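Local coordinates for lipolytic enzyme (Clostridium thermocellum, PDB 2VPT), which hydrolyses acetyl esters on xylan, as the catalytic domain of a cellulosomal family 3 carbohydrate esterase, at residues R33-A38 / Y194-L199; P69-N74 / S108-Q113; S14-M19 / G25-E30; P130-I135 / D175-S180. All coordinates share one frame; numbering follows the deposited sequence.

How the contacts relate
The four contacts illustrate how chemistry follows position in a catalytic domain of the SGNH-hydrolase clan. Contact 1 is buried and wholly apolar, joining two helices by methyl groups. Contact 2, partly buried and across the chain's centre from contact 1, pairs two other helices and adds one hydrogen bond from a glutamine side-chain amide to a backbone carbonyl. Contact 3 is also buried but largely polar, with backbone carbonyls as acceptors; it shares helix 28-37 with contact 1. Contact 4 joins two loops at the surface. Contacts 3 and 4 meet through Ser14 OG and His178 NE2, 2.7 Å apart and probably hydrogen-bonded, and both touch the second subunit, whereas contacts 1 and 2 do not.

Contact 1: residues R33-A38 / Y194-L199; sequences RLLTQA and YTIDIL
Two helices of the SGNH-hydrolase fold, 28-37 and 181-203, meet where Leu35 of the first faces Ile196 and Leu199 of the second. All of the contact is made by methyl groups. One branch of Leu35 does most of the touching: its CD2 lies 3.7 Å from Leu199 CD1. The same CD2 is 4.0 Å from Ile196 CD1. The other branch, Leu35 CD1, makes a longer approach of 4.1 Å to Leu199 CD1, so that the Leu199 methyl sits at the fork of Leu35, the two side chains crossing at about a right angle. Leu35 and Ile196 instead slide past each other in opposite directions. Ile196 reaches across because its CG1 is trans to the backbone N (chi1 -174°), which carries CD1 to Ala38, just past the end of helix 28-37, 3.9 Å from Ala38 CB. In the three-layer alpha/beta/alpha fold of this family the two helices lie against the same side of the central sheet; helix 181-203 turns Ile198 onto Phe124 and Thr122 of strand 122-126. Leu40, just beyond the end of helix 28-37, packs on Leu35, Ile196 and Leu199, while Tyr192 touches Leu35 and Ala38.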
loop_
_atom_site.group_PDB
_atom_site.type_symbol
_atom_site.label_atom_id
_atom_site.label_comp_id
_atom_site.label_asym_id
_atom_site.label_seq_id
_atom_site.Cartn_x
_atom_site.Cartn_y
_atom_site.Cartn_z
ATOM N N ARG A 33 13.876 -12.501 1.712
ATOM C CA ARG A 33 15.319 -12.719 1.519
ATOM C C ARG A 33 15.827 -13.821 2.427
ATOM O O ARG A 33 16.492 -14.754 1.972
ATOM C CB ARG A 33 16.123 -11.455 1.810
ATOM C CG ARG A 33 15.938 -10.341 0.800
ATOM C CD ARG A 33 16.937 -9.231 0.972
ATOM N NE ARG A 33 18.286 -9.664 0.594
ATOM C CZ ARG A 33 19.348 -8.862 0.484
ATOM N NH1 ARG A 33 19.256 -7.559 0.724
ATOM N NH2 ARG A 33 20.520 -9.379 0.134
ATOM N N LEU A 34 15.521 -13.717 3.722
ATOM C CA LEU A 34 16.078 -14.669 4.681
ATOM C C LEU A 34 15.601 -16.075 4.410
ATOM O O LEU A 34 16.382 -17.021 4.486
ATOM C CB LEU A 34 15.717 -14.267 6.118
ATOM C CG LEU A 34 16.275 -12.953 6.655
ATOM C CD1 LEU A 34 15.615 -12.531 7.977
ATOM C CD2 LEU A 34 17.805 -13.023 6.801
ATOM N N LEU A 35 14.324 -16.235 4.100
ATOM C CA LEU A 35 13.760 -17.548 3.855
ATOM C C LEU A 35 14.304 -18.157 2.571
ATOM O O LEU A 35 14.588 -19.356 2.521
ATOM C CB LEU A 35 12.233 -17.505 3.824
ATOM C CG LEU A 35 11.550 -17.160 5.145
ATOM C CD1 LEU A 35 10.048 -17.033 4.895
ATOM C CD2 LEU A 35 11.850 -18.187 6.227
ATOM N N THR A 36 14.456 -17.330 1.546
ATOM C CA THR A 36 15.050 -17.780 0.291
ATOM C C THR A 36 16.513 -18.173 0.498
ATOM O O THR A 36 16.936 -19.233 0.040
ATOM C CB THR A 36 14.903 -16.717 -0.800
ATOM O OG1 THR A 36 13.523 -16.440 -1.008
ATOM C CG2 THR A 36 15.473 -17.211 -2.139
ATOM N N GLN A 37 17.273 -17.354 1.209
ATOM C CA GLN A 37 18.669 -17.694 1.533
ATOM C C GLN A 37 18.792 -19.006 2.303
ATOM O O GLN A 37 19.791 -19.735 2.158
ATOM C CB GLN A 37 19.334 -16.568 2.310
ATOM C CG GLN A 37 19.593 -15.339 1.489
ATOM C CD GLN A 37 20.250 -14.231 2.279
ATOM O OE1 GLN A 37 21.190 -13.580 1.801
ATOM N NE2 GLN A 37 19.781 -14.018 3.498
ATOM N N ALA A 38 17.784 -19.320 3.117
ATOM C CA ALA A 38 17.754 -20.562 3.875
ATOM C C ALA A 38 17.446 -21.779 3.007
ATOM O O ALA A 38 17.449 -22.900 3.501
ATOM C CB ALA A 38 16.731 -20.444 5.020
ATOM N N TYR A 194 11.402 -17.473 14.810
ATOM C CA TYR A 194 10.275 -18.260 15.309
ATOM C C TYR A 194 9.616 -19.162 14.272
ATOM O O TYR A 194 8.862 -20.056 14.624
ATOM C CB TYR A 194 9.236 -17.330 15.978
ATOM C CG TYR A 194 9.674 -16.828 17.347
ATOM C CD1 TYR A 194 9.358 -17.541 18.495
ATOM C CD2 TYR A 194 10.377 -15.648 17.504
ATOM C CE1 TYR A 194 9.761 -17.109 19.733
ATOM C CE2 TYR A 194 10.792 -15.201 18.762
ATOM C CZ TYR A 194 10.475 -15.946 19.876
ATOM O OH TYR A 194 10.862 -15.534 21.140
ATOM N N THR A 195 9.902 -18.951 12.980
ATOM C CA THR A 195 9.255 -19.743 11.927
ATOM C C THR A 195 10.137 -20.732 11.172
ATOM O O THR A 195 9.627 -21.678 10.590
ATOM C CB THR A 195 8.587 -18.839 10.853
ATOM O OG1 THR A 195 9.595 -18.092 10.148
ATOM C CG2 THR A 195 7.521 -17.880 11.488
ATOM N N ILE A 196 11.447 -20.515 11.165
ATOM C CA ILE A 196 12.301 -21.256 10.219
ATOM C C ILE A 196 12.256 -22.782 10.407
ATOM O O ILE A 196 12.131 -23.528 9.448
ATOM C CB ILE A 196 13.754 -20.723 10.212
ATOM C CG1 ILE A 196 14.574 -21.406 9.109
ATOM C CG2 ILE A 196 14.432 -20.924 11.550
ATOM C CD1 ILE A 196 14.021 -21.231 7.688
ATOM N N ASP A 197 12.304 -23.246 11.646
ATOM C CA ASP A 197 12.313 -24.683 11.878
ATOM C C ASP A 197 11.021 -25.344 11.429
ATOM O O ASP A 197 11.036 -26.389 10.808
ATOM C CB ASP A 197 12.633 -24.980 13.343
ATOM C CG ASP A 197 14.047 -24.554 13.709
ATOM O OD1 ASP A 197 14.984 -24.954 12.993
ATOM O OD2 ASP A 197 14.234 -23.807 14.689
ATOM N N ILE A 198 9.882 -24.713 11.717
ATOM C CA ILE A 198 8.613 -25.255 11.291
ATOM C C ILE A 198 8.484 -25.213 9.759
ATOM O O ILE A 198 7.978 -26.145 9.132
ATOM C CB ILE A 198 7.448 -24.507 11.985
ATOM C CG1 ILE A 198 7.432 -24.894 13.484
ATOM C CG2 ILE A 198 6.143 -24.825 11.292
ATOM C CD1 ILE A 198 6.794 -23.874 14.432
ATOM N N LEU A 199 8.938 -24.119 9.151
ATOM C CA LEU A 199 8.879 -23.996 7.696
ATOM C C LEU A 199 9.740 -25.036 6.993
ATOM O O LEU A 199 9.293 -25.634 6.023
ATOM C CB LEU A 199 9.261 -22.583 7.242
ATOM C CG LEU A 199 8.260 -21.484 7.623
ATOM C CD1 LEU A 199 8.807 -20.115 7.247
ATOM C CD2 LEU A 199 6.870 -21.722 7.029
#

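Contact 2: residues P69-N74 / S108-Q113; sequences PQIASN and SNLIDQ
Gln113 stretches across from its helix to the backbone of Ala72, while Leu110, one turn earlier, fills the space between the same helices. The glutamine is fully extended, with CG opposite the backbone N (chi1 -179°) and the chain straight beyond it, which carries the amide across to the neighbouring helix. Its NE2 gives a hydrogen bond of 2.9 Å to Ala72 O. This bond is almost linear, at 171°, and lies in the planes of both the amide and the carbonyl, on a lone pair of the oxygen. NE2 also bonds to Asn76 OD1 one turn further along helix 68-82, and two such partners should fix the rotation of the amide. The oxygen of the same amide, Gln113 OE1, lies 3.4 Å from Ala72 CB.

Leu110 splits its two branches between neighbouring residues. CD1 touches Ala72 at its CA, 4.0 Å away, and nearly as closely at its CB, and CD2 meets Ile71 CG2 at 4.0 Å, the two side chains crossing at a slant. The CA atoms of Ala72 and Leu110 are 6.0 Å apart, and the axes of the two segments approach to 10.2 Å.

The short helical segments run nearly parallel, 17° apart. Helix 104-117 belongs to the crossover between the parallel strands 86-90 and 122-126; its Ile111 faces Leu123 and Val125 of the latter strand and Ile145 of helix 142-151, while Ile75 of helix 68-82 also packs on Leu110 and Gln113.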
loop_
_atom_site.group_PDB
_atom_site.type_symbol
_atom_site.label_atom_id
_atom_site.label_comp_id
_atom_site.label_asym_id
_atom_site.label_seq_id
_atom_site.Cartn_x
_atom_site.Cartn_y
_atom_site.Cartn_z
ATOM N N PRO A 69 -12.241 -7.795 14.043
ATOM C CA PRO A 69 -13.510 -8.186 13.422
ATOM C C PRO A 69 -13.590 -7.910 11.920
ATOM O O PRO A 69 -14.277 -8.633 11.190
ATOM C CB PRO A 69 -14.559 -7.388 14.219
ATOM C CG PRO A 69 -13.846 -6.313 14.896
ATOM C CD PRO A 69 -12.435 -6.809 15.123
ATOM N N GLN A 70 -12.863 -6.905 11.444
ATOM C CA GLN A 70 -12.837 -6.644 10.013
ATOM C C GLN A 70 -12.086 -7.747 9.262
ATOM O O GLN A 70 -12.515 -8.196 8.213
ATOM C CB GLN A 70 -12.223 -5.286 9.735
ATOM C CG GLN A 70 -13.016 -4.135 10.274
ATOM C CD GLN A 70 -12.297 -2.875 9.936
ATOM O OE1 GLN A 70 -11.329 -2.520 10.577
ATOM N NE2 GLN A 70 -12.705 -2.235 8.844
ATOM N N ILE A 71 -10.960 -8.177 9.816
ATOM C CA ILE A 71 -10.268 -9.342 9.296
ATOM C C ILE A 71 -11.198 -10.562 9.328
ATOM O O ILE A 71 -11.337 -11.265 8.328
ATOM C CB ILE A 71 -8.979 -9.646 10.088
ATOM C CG1 ILE A 71 -7.971 -8.497 9.936
ATOM C CG2 ILE A 71 -8.374 -10.972 9.654
ATOM C CD1 ILE A 71 -7.304 -8.340 8.537
ATOM N N ALA A 72 -11.850 -10.805 10.468
ATOM C CA ALA A 72 -12.697 -11.992 10.623
ATOM C C ALA A 72 -13.849 -12.009 9.607
ATOM O O ALA A 72 -14.277 -13.082 9.138
ATOM C CB ALA A 72 -13.268 -12.057 12.059
ATOM N N SER A 73 -14.345 -10.820 9.280
ATOM C CA SER A 73 -15.450 -10.681 8.354
ATOM C C SER A 73 -15.112 -11.150 6.930
ATOM O O SER A 73 -16.008 -11.509 6.162
ATOM C CB SER A 73 -15.907 -9.227 8.368
ATOM O OG SER A 73 -17.189 -9.068 7.812
ATOM N N ASN A 74 -13.822 -11.169 6.577
ATOM C CA ASN A 74 -13.400 -11.478 5.214
ATOM C C ASN A 74 -12.424 -12.644 5.068
ATOM O O ASN A 74 -12.272 -13.163 3.965
ATOM C CB ASN A 74 -12.790 -10.226 4.590
ATOM C CG ASN A 74 -13.761 -9.099 4.559
ATOM O OD1 ASN A 74 -14.752 -9.145 3.818
ATOM N ND2 ASN A 74 -13.547 -8.105 5.405
ATOM N N SER A 108 -8.870 -14.764 20.006
ATOM C CA SER A 108 -9.091 -16.179 20.269
ATOM C C SER A 108 -10.071 -16.753 19.264
ATOM O O SER A 108 -9.853 -17.819 18.697
ATOM C CB SER A 108 -9.642 -16.361 21.692
ATOM O OG SER A 108 -9.792 -17.743 22.003
ATOM N N ASN A 109 -11.171 -16.036 19.044
ATOM C CA ASN A 109 -12.187 -16.482 18.104
ATOM C C ASN A 109 -11.691 -16.497 16.657
ATOM O O ASN A 109 -12.065 -17.367 15.882
ATOM C CB ASN A 109 -13.460 -15.623 18.216
ATOM C CG ASN A 109 -14.184 -15.824 19.522
ATOM O OD1 ASN A 109 -13.949 -16.808 20.237
ATOM N ND2 ASN A 109 -15.050 -14.880 19.857
ATOM N N LEU A 110 -10.874 -15.507 16.296
ATOM C CA LEU A 110 -10.300 -15.465 14.955
ATOM C C LEU A 110 -9.366 -16.649 14.696
ATOM O O LEU A 110 -9.404 -17.225 13.623
ATOM C CB LEU A 110 -9.585 -14.126 14.740
ATOM C CG LEU A 110 -8.824 -13.975 13.413
ATOM C CD1 LEU A 110 -9.747 -14.199 12.219
ATOM C CD2 LEU A 110 -8.212 -12.589 13.355
ATOM N N ILE A 111 -8.556 -17.018 15.680
ATOM C CA ILE A 111 -7.699 -18.203 15.566
ATOM C C ILE A 111 -8.560 -19.440 15.321
ATOM O O ILE A 111 -8.306 -20.218 14.412
ATOM C CB ILE A 111 -6.810 -18.385 16.822
ATOM C CG1 ILE A 111 -5.762 -17.253 16.898
ATOM C CG2 ILE A 111 -6.136 -19.774 16.835
ATOM C CD1 ILE A 111 -5.125 -17.102 18.262
ATOM N N ASP A 112 -9.607 -19.600 16.126
ATOM C CA ASP A 112 -10.511 -20.742 15.961
ATOM C C ASP A 112 -11.142 -20.754 14.577
ATOM O O ASP A 112 -11.243 -21.795 13.938
ATOM C CB ASP A 112 -11.637 -20.721 17.002
ATOM C CG ASP A 112 -11.150 -20.982 18.425
ATOM O OD1 ASP A 112 -9.972 -21.345 18.618
ATOM O OD2 ASP A 112 -11.972 -20.815 19.356
ATOM N N GLN A 113 -11.554 -19.578 14.117
ATOM C CA GLN A 113 -12.180 -19.438 12.809
ATOM C C GLN A 113 -11.266 -19.875 11.668
ATOM O O GLN A 113 -11.683 -20.561 10.747
ATOM C CB GLN A 113 -12.605 -17.986 12.598
ATOM C CG GLN A 113 -13.287 -17.724 11.265
ATOM C CD GLN A 113 -13.618 -16.246 11.070
ATOM O OE1 GLN A 113 -13.636 -15.479 12.018
ATOM N NE2 GLN A 113 -13.877 -15.854 9.838
#

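Contact 3: residues S14-M19 / G25-E30; sequences SCTEGM and GSYRTE
Ser26 and Arg28 both present donors to the backbone carbonyls of helix 14-17, and these direct hydrogen bonds carry the contact. Ser26 OG donates to Cys15 O over a short 2.6 Å, approaching somewhat out of the carbonyl plane. Arg28 is bent at its third torsion (chi3 -73°), which turns the guanidinium side-on to the helix. Two nitrogens then grip one oxygen: NE at 3.0 Å and NH2 at 3.1 Å from Thr16 O, which lies at the edge of the guanidinium plane. Gly25 O sits over one face of that group. Met24 O and Ser50 O take further bonds from NH2 and NH1.

Two waters extend the polar network. One gives a hydrogen bond to Thr16 OG1 (2.8 Å) and also bonds to Tyr27 OH; the other donates to Gly18 O and accepts from Ser26 N, 2.8 Å away.

Packing is secondary. Thr16 and Tyr27 lie alongside each other, with Tyr27 also stacked on Trp191. Gly18, at positive phi, ends the helix and leaves Ser26 CB 3.7 Å from its CA.

Helix 14-17 starts at Ser14, the probable nucleophile. The chemistry therefore implies that the buried carbonyls of Cys15 and Thr16 are met by Ser26 and Arg28; the positive charge of Arg28 would probably offset the negative C-terminal end of the short helix.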
loop_
_atom_site.group_PDB
_atom_site.type_symbol
_atom_site.label_atom_id
_atom_site.label_comp_id
_atom_site.label_asym_id
_atom_site.label_seq_id
_atom_site.Cartn_x
_atom_site.Cartn_y
_atom_site.Cartn_z
ATOM N N SER A 14 -1.704 -2.178 9.302
ATOM C CA SER A 14 -0.710 -1.372 8.604
ATOM C C SER A 14 0.708 -1.871 8.827
ATOM O O SER A 14 1.594 -1.512 8.061
ATOM C CB SER A 14 -0.788 0.100 8.953
ATOM O OG SER A 14 -0.786 0.268 10.324
ATOM N N CYS A 15 0.932 -2.660 9.879
ATOM C CA CYS A 15 2.255 -3.218 10.128
ATOM C C CYS A 15 2.607 -4.333 9.161
ATOM O O CYS A 15 3.785 -4.644 8.993
ATOM C CB CYS A 15 2.391 -3.715 11.561
ATOM S SG CYS A 15 2.138 -2.477 12.835
ATOM N N THR A 16 1.598 -4.950 8.552
ATOM C CA THR A 16 1.782 -5.959 7.504
ATOM C C THR A 16 1.718 -5.347 6.107
ATOM O O THR A 16 2.482 -5.740 5.213
ATOM C CB THR A 16 0.768 -7.108 7.681
ATOM O OG1 THR A 16 1.022 -7.748 8.943
ATOM C CG2 THR A 16 0.882 -8.138 6.557
ATOM N N GLU A 17 0.824 -4.381 5.901
ATOM C CA GLU A 17 0.797 -3.665 4.632
ATOM C C GLU A 17 2.081 -2.864 4.448
ATOM O O GLU A 17 2.598 -2.773 3.328
ATOM C CB GLU A 17 -0.447 -2.787 4.507
ATOM C CG GLU A 17 -0.621 -2.181 3.109
ATOM C CD GLU A 17 -2.029 -1.692 2.828
ATOM O OE1 GLU A 17 -2.742 -1.285 3.774
ATOM O OE2 GLU A 17 -2.401 -1.717 1.641
ATOM N N GLY A 18 2.596 -2.313 5.545
ATOM C CA GLY A 18 3.918 -1.688 5.554
ATOM C C GLY A 18 3.976 -0.178 5.582
ATOM O O GLY A 18 4.864 0.434 4.988
HETATM N N MSE A 19 3.052 0.462 6.287
HETATM C CA MSE A 19 3.178 1.891 6.483
HETATM C C MSE A 19 4.478 2.176 7.237
HETATM O O MSE A 19 5.039 1.305 7.912
HETATM C CB MSE A 19 1.975 2.459 7.236
HETATM C CG MSE A 19 0.715 2.432 6.437
HETATM SE SE MSE A 19 -0.722 3.455 7.252
HETATM C CE MSE A 19 -1.824 3.748 5.728
ATOM N N GLY A 25 6.684 -2.500 1.953
ATOM C CA GLY A 25 7.151 -3.880 1.994
ATOM C C GLY A 25 7.105 -4.513 3.375
ATOM O O GLY A 25 7.226 -5.743 3.477
ATOM N N SER A 26 6.914 -3.716 4.433
ATOM C CA SER A 26 6.802 -4.265 5.765
ATOM C C SER A 26 8.003 -5.160 6.076
ATOM O O SER A 26 9.129 -4.873 5.637
ATOM C CB SER A 26 5.437 -4.996 5.863
ATOM O OG SER A 26 5.228 -5.672 7.086
ATOM N N TYR A 27 7.778 -6.205 6.858
ATOM C CA TYR A 27 8.800 -7.192 7.140
ATOM C C TYR A 27 8.971 -8.171 5.984
ATOM O O TYR A 27 9.847 -9.030 6.027
ATOM C CB TYR A 27 8.455 -7.958 8.432
ATOM C CG TYR A 27 7.203 -8.811 8.346
ATOM C CD1 TYR A 27 7.264 -10.110 7.876
ATOM C CD2 TYR A 27 5.956 -8.311 8.729
ATOM C CE1 TYR A 27 6.140 -10.898 7.766
ATOM C CE2 TYR A 27 4.810 -9.095 8.616
ATOM C CZ TYR A 27 4.906 -10.391 8.133
ATOM O OH TYR A 27 3.814 -11.217 8.021
ATOM N N ARG A 28 8.088 -8.091 4.991
ATOM C CA ARG A 28 8.065 -9.072 3.901
ATOM C C ARG A 28 9.326 -8.997 3.040
ATOM O O ARG A 28 9.837 -10.024 2.600
ATOM C CB ARG A 28 6.791 -8.913 3.064
ATOM C CG ARG A 28 5.534 -9.305 3.862
ATOM C CD ARG A 28 4.244 -8.911 3.196
ATOM N NE ARG A 28 3.968 -7.478 3.239
ATOM C CZ ARG A 28 4.083 -6.621 2.221
ATOM N NH1 ARG A 28 4.538 -6.976 1.023
ATOM N NH2 ARG A 28 3.777 -5.362 2.431
ATOM N N THR A 29 9.848 -7.796 2.836
ATOM C CA THR A 29 11.058 -7.621 1.989
ATOM C C THR A 29 12.225 -8.425 2.560
ATOM O O THR A 29 12.812 -9.276 1.892
ATOM C CB THR A 29 11.433 -6.147 1.906
ATOM O OG1 THR A 29 10.286 -5.413 1.461
ATOM C CG2 THR A 29 12.595 -5.925 0.940
ATOM N N GLU A 30 12.556 -8.173 3.817
ATOM C CA GLU A 30 13.702 -8.854 4.429
ATOM C C GLU A 30 13.396 -10.320 4.716
ATOM O O GLU A 30 14.257 -11.184 4.566
ATOM C CB GLU A 30 14.148 -8.108 5.678
ATOM C CG GLU A 30 15.337 -8.698 6.430
ATOM C CD GLU A 30 16.626 -8.663 5.640
ATOM O OE1 GLU A 30 16.754 -7.845 4.701
ATOM O OE2 GLU A 30 17.533 -9.460 5.984
HETATM O O HOH W 1 1.520 -10.487 9.214
HETATM O O HOH W 2 7.200 -0.903 4.483
#

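Contact 4: residues P130-I135 / D175-S180; sequences PWPEAI and DGLHLS
The loop bearing Asp175 and His178, probably two members of a Ser-His-Asp catalytic triad, is touched by Trp131 through Gly176 and Leu177. Trp131 CG stands opposite the backbone N (chi1 -170°), so the indole is directed at this loop and meets it edge-on. Its NE1 donates to Gly176 O over 2.9 Å, nearly straight at 175°. The acceptor lies in the plane of the indole, whereas the donor stands tilted by 33° from the carbonyl plane. On the same edge, Trp131 CD1 is 3.6 Å from Leu177 O. A cis peptide bond links Trp131 to Pro132, whose ring carbon CD packs on Leu177 CD1 at 3.7 Å. One water joins the loops by donating to both Trp131 O and Leu177 O, the latter at 2.7 Å; Tyr129 OH also bonds to Leu177 O.

Within the 175-180 loop, Asp175 OD1 accepts from Leu177 N at 2.8 Å, an Asx turn, and also from His178 N at 2.9 Å, on its syn lone pair, which completes an Asx motif. OD2 takes the bond from His178 ND1, 2.8 Å away, and the carboxylate is thus held by three donors. This arrangement is as in other SGNH hydrolases, where the Asp and His lie three residues apart on one loop. The opposite nitrogen of the imidazole is turned to Ser14. Trp174 of the second subunit meets the His178 ring and packs on Asp175 and Leu177.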
loop_
_atom_site.group_PDB
_atom_site.type_symbol
_atom_site.label_atom_id
_atom_site.label_comp_id
_atom_site.label_asym_id
_atom_site.label_seq_id
_atom_site.Cartn_x
_atom_site.Cartn_y
_atom_site.Cartn_z
ATOM N N PRO A 130 7.065 -2.650 21.022
ATOM C CA PRO A 130 6.466 -1.891 22.135
ATOM C C PRO A 130 6.312 -0.378 21.894
ATOM O O PRO A 130 6.862 0.446 22.641
ATOM C CB PRO A 130 7.442 -2.178 23.277
ATOM C CG PRO A 130 8.755 -2.257 22.582
ATOM C CD PRO A 130 8.472 -2.991 21.288
ATOM N N TRP A 131 5.556 -0.018 20.863
ATOM C CA TRP A 131 5.333 1.382 20.511
ATOM C C TRP A 131 4.004 1.509 19.781
ATOM O O TRP A 131 3.769 0.762 18.836
ATOM C CB TRP A 131 6.457 1.876 19.600
ATOM C CG TRP A 131 6.434 3.350 19.387
ATOM C CD1 TRP A 131 5.978 4.012 18.298
ATOM C CD2 TRP A 131 6.882 4.346 20.309
ATOM N NE1 TRP A 131 6.123 5.366 18.470
ATOM C CE2 TRP A 131 6.679 5.596 19.701
ATOM C CE3 TRP A 131 7.448 4.299 21.588
ATOM C CZ2 TRP A 131 7.011 6.802 20.333
ATOM C CZ3 TRP A 131 7.780 5.495 22.213
ATOM C CH2 TRP A 131 7.562 6.726 21.581
ATOM N N PRO A 132 3.106 2.404 20.242
ATOM C CA PRO A 132 3.195 3.214 21.455
ATOM C C PRO A 132 3.191 2.329 22.699
ATOM O O PRO A 132 2.786 1.169 22.630
ATOM C CB PRO A 132 1.925 4.072 21.400
ATOM C CG PRO A 132 0.988 3.308 20.573
ATOM C CD PRO A 132 1.825 2.615 19.547
ATOM N N GLU A 133 3.633 2.887 23.824
ATOM C CA GLU A 133 3.701 2.169 25.098
ATOM C C GLU A 133 2.407 1.408 25.411
ATOM O O GLU A 133 2.449 0.287 25.913
ATOM C CB GLU A 133 4.041 3.164 26.229
ATOM C CG GLU A 133 3.914 2.649 27.667
ATOM C CD GLU A 133 5.161 1.955 28.198
ATOM O OE1 GLU A 133 6.068 1.621 27.398
ATOM O OE2 GLU A 133 5.226 1.737 29.433
ATOM N N ALA A 134 1.265 2.006 25.072
ATOM C CA ALA A 134 -0.041 1.428 25.344
ATOM C C ALA A 134 -0.224 0.025 24.764
ATOM O O ALA A 134 -0.984 -0.769 25.296
ATOM C CB ALA A 134 -1.141 2.347 24.815
ATOM N N ILE A 135 0.471 -0.289 23.672
ATOM C CA ILE A 135 0.291 -1.587 23.028
ATOM C C ILE A 135 0.743 -2.756 23.921
ATOM O O ILE A 135 0.276 -3.881 23.758
ATOM C CB ILE A 135 1.014 -1.633 21.661
ATOM C CG1 ILE A 135 0.422 -2.719 20.768
ATOM C CG2 ILE A 135 2.515 -1.927 21.815
ATOM C CD1 ILE A 135 -0.987 -2.504 20.333
ATOM N N ASP A 175 6.758 9.088 10.490
ATOM C CA ASP A 175 5.394 9.336 10.987
ATOM C C ASP A 175 5.232 9.184 12.506
ATOM O O ASP A 175 4.154 9.461 13.054
ATOM C CB ASP A 175 4.333 8.524 10.201
ATOM C CG ASP A 175 4.277 7.038 10.566
ATOM O OD1 ASP A 175 4.866 6.600 11.577
ATOM O OD2 ASP A 175 3.597 6.297 9.810
ATOM N N GLY A 176 6.298 8.756 13.180
ATOM C CA GLY A 176 6.316 8.668 14.633
ATOM C C GLY A 176 5.575 7.495 15.236
ATOM O O GLY A 176 5.502 7.386 16.451
ATOM N N LEU A 177 5.056 6.595 14.400
ATOM C CA LEU A 177 4.233 5.475 14.876
ATOM C C LEU A 177 4.655 4.130 14.275
ATOM O O LEU A 177 4.854 3.143 14.996
ATOM C CB LEU A 177 2.773 5.751 14.526
ATOM C CG LEU A 177 1.712 4.710 14.858
ATOM C CD1 LEU A 177 1.652 4.446 16.359
ATOM C CD2 LEU A 177 0.364 5.178 14.333
ATOM N N HIS A 178 4.753 4.097 12.949
ATOM C CA HIS A 178 5.103 2.890 12.227
ATOM C C HIS A 178 6.605 2.716 12.147
ATOM O O HIS A 178 7.369 3.672 12.285
ATOM C CB HIS A 178 4.521 2.932 10.819
ATOM C CG HIS A 178 3.029 2.881 10.798
ATOM N ND1 HIS A 178 2.257 3.999 10.594
ATOM C CD2 HIS A 178 2.171 1.853 10.982
ATOM C CE1 HIS A 178 0.978 3.657 10.641
ATOM N NE2 HIS A 178 0.899 2.363 10.884
ATOM N N LEU A 179 7.004 1.476 11.918
ATOM C CA LEU A 179 8.413 1.125 11.833
ATOM C C LEU A 179 9.115 1.759 10.636
ATOM O O LEU A 179 8.519 1.970 9.582
ATOM C CB LEU A 179 8.568 -0.402 11.761
ATOM C CG LEU A 179 8.150 -1.193 13.001
ATOM C CD1 LEU A 179 8.044 -2.654 12.633
ATOM C CD2 LEU A 179 9.103 -0.971 14.182
ATOM N N SER A 180 10.405 2.038 10.823
ATOM C CA SER A 180 11.308 2.377 9.737
ATOM C C SER A 180 11.740 1.125 8.981
ATOM O O SER A 180 11.437 -0.004 9.381
ATOM C CB SER A 180 12.561 3.009 10.323
ATOM O OG SER A 180 13.218 2.048 11.132
HETATM O O HOH W 3 2.876 1.451 15.847
#